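Local coordinates for endo-1,4-beta-xylanase I (Hypocrea jecorina, PDB 1XYN) that hydrolyses internal 1,4-beta-xylosidic linkages in the main chain of xylan, releasing xylo-oligosaccharides and xylose as a family 11 glycoside hydrolase, at the interface of chains A and B. Coordinates in Å, arbitrary orientation; residue numbers count along the deposited sequence, not the author numbering. Chains: chain A/B, Endo-1,4-beta-xylanase I.

The interface of chains A and B. Residues chain A 86, 88, 109, 166; chain B 111, 118.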
ATOM      1  N   PRO A  86       0.748  14.886  -2.503  1.00 41.94           N
ATOM      2  CA  PRO A  86      -0.199  15.021  -1.386  1.00 45.12           C
ATOM      3  C   PRO A  86       0.532  14.979  -0.049  1.00 43.79           C
ATOM      4  O   PRO A  86       0.653  13.915   0.560  1.00 44.10           O
ATOM      5  CB  PRO A  86      -1.094  13.787  -1.542  1.00 46.42           C
ATOM      6  CG  PRO A  86      -1.020  13.485  -3.007  1.00 50.55           C
ATOM      7  CD  PRO A  86       0.444  13.677  -3.289  1.00 47.53           C
ATOM      8  N   GLN A  88       1.409  14.388   3.134  1.00 41.45           N
ATOM      9  CA  GLN A  88       0.773  13.637   4.208  1.00 41.52           C
ATOM     10  C   GLN A  88       1.549  13.609   5.517  1.00 38.67           C
ATOM     11  O   GLN A  88       2.784  13.530   5.532  1.00 37.11           O
ATOM     12  CB  GLN A  88       0.497  12.200   3.756  1.00 42.26           C
ATOM     13  CG  GLN A  88      -0.540  12.080   2.657  1.00 49.50           C
ATOM     14  CD  GLN A  88      -1.906  12.589   3.083  1.00 54.11           C
ATOM     15  OE1 GLN A  88      -2.565  11.993   3.941  1.00 56.04           O
ATOM     16  NE2 GLN A  88      -2.344  13.691   2.480  1.00 55.82           N
ATOM     17  N   ARG A 109       2.599   4.708   8.125  1.00 20.24           N
ATOM     18  CA  ARG A 109       2.055   3.844   7.093  1.00 20.69           C
ATOM     19  C   ARG A 109       1.597   2.563   7.786  1.00 19.84           C
ATOM     20  O   ARG A 109       2.415   1.800   8.296  1.00 18.41           O
ATOM     21  CB  ARG A 109       3.141   3.551   6.050  1.00 19.33           C
ATOM     22  CG  ARG A 109       3.403   4.706   5.084  1.00 25.16           C
ATOM     23  CD  ARG A 109       2.184   4.915   4.197  1.00 38.33           C
ATOM     24  NE  ARG A 109       2.279   6.087   3.331  1.00 46.88           N
ATOM     25  CZ  ARG A 109       1.268   6.559   2.596  1.00 52.45           C
ATOM     26  NH1 ARG A 109       0.083   5.957   2.617  1.00 46.55           N
ATOM     27  NH2 ARG A 109       1.439   7.650   1.851  1.00 53.78           N
ATOM     28  N   TRP A 166       2.923   8.375 -10.035  1.00 15.41           N
ATOM     29  CA  TRP A 166       1.631   7.771 -10.324  1.00 12.73           C
ATOM     30  C   TRP A 166       0.705   8.845 -10.877  1.00 15.39           C
ATOM     31  O   TRP A 166       0.990  10.043 -10.765  1.00 11.49           O
ATOM     32  CB  TRP A 166       1.010   7.153  -9.060  1.00 16.65           C
ATOM     33  CG  TRP A 166       0.669   8.132  -7.954  1.00 20.35           C
ATOM     34  CD1 TRP A 166      -0.498   8.845  -7.813  1.00 19.49           C
ATOM     35  CD2 TRP A 166       1.456   8.427  -6.788  1.00 19.76           C
ATOM     36  NE1 TRP A 166      -0.486   9.544  -6.631  1.00 17.15           N
ATOM     37  CE2 TRP A 166       0.697   9.311  -5.983  1.00 18.65           C
ATOM     38  CE3 TRP A 166       2.724   8.029  -6.343  1.00 16.93           C
ATOM     39  CZ2 TRP A 166       1.165   9.800  -4.759  1.00 21.72           C
ATOM     40  CZ3 TRP A 166       3.191   8.518  -5.124  1.00 16.92           C
ATOM     41  CH2 TRP A 166       2.412   9.392  -4.347  1.00 23.25           C
TER
ATOM     42  N   ASN B 111      -3.196   7.264  -0.698  1.00 20.20           N
ATOM     43  CA  ASN B 111      -2.237   6.864  -1.732  1.00 21.58           C
ATOM     44  C   ASN B 111      -2.017   5.359  -1.727  1.00 22.47           C
ATOM     45  O   ASN B 111      -0.883   4.885  -1.631  1.00 24.31           O
ATOM     46  CB  ASN B 111      -0.899   7.575  -1.529  1.00 23.03           C
ATOM     47  CG  ASN B 111      -1.023   9.082  -1.598  1.00 24.92           C
ATOM     48  OD1 ASN B 111      -1.752   9.622  -2.434  1.00 22.75           O
ATOM     49  ND2 ASN B 111      -0.310   9.773  -0.714  1.00 29.75           N
ATOM     50  N   THR B 118      -3.304   4.042  -7.983  1.00 27.66           N
ATOM     51  CA  THR B 118      -3.049   4.392  -6.588  1.00 23.89           C
ATOM     52  C   THR B 118      -3.879   5.637  -6.272  1.00 24.24           C
ATOM     53  O   THR B 118      -3.821   6.651  -6.991  1.00 16.39           O
ATOM     54  CB  THR B 118      -1.548   4.599  -6.303  1.00 23.51           C
ATOM     55  OG1 THR B 118      -1.007   5.572  -7.200  1.00 26.33           O
ATOM     56  CG2 THR B 118      -0.801   3.287  -6.493  1.00 17.76           C
TER
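B:Asn111 reaches chain A from a loop residue with positive backbone angles (phi 50°, psi 51°), and B:Thr118 follows from an extended loop position, while A:Trp166 and A:Arg109 stand at the ends of strands 155-166 and 100-109. The amide of B:Asn111 is inserted among A:Pro86, A:Gln88, A:Arg109 and A:Trp166. Its two polar ends face different neighbours. The carbonyl OD1 lies 3.7 Å from CZ2 on the benzene half of the A:Trp166 indole and also approaches CG of the A:Pro86 ring at 4.0 Å. The amide nitrogen ND2 turns instead toward A:Arg109, in the guanidinium plane and at its edge, 3.8 Å from NH2; this is packing distance. The two planes are tilted by roughly half a right angle. The CG methylene of the poorly ordered A:Gln88 approaches the same nitrogen from another direction and more loosely. At the other end of the indole, the B:Thr118 hydroxyl lies against the indole face, displaced from the centre of the five-membered ring toward its CG corner, with the side chains crossing nearly at right angles. With chi1 of A:Trp166 at 64°, CG lies between the backbone N and the carbonyl carbon; the indole runs from B:Thr118 at its pyrrole end to B:Asn111 at its benzene end. The patch lies about 7 Å from the proton donor A:Glu164, measured from its centre, and A:Arg109 is a probable substrate-binding residue, which suggests that these chain B residues lie near the mouth of the xylan cleft. The pairing is two-fold symmetric but may reflect crystal packing, and substrate would probably compete with it. B:Thr118 OG1 sits 3.2 Å from A:Trp166 CG and 3.4 Å from CD1 of the same pyrrole ring.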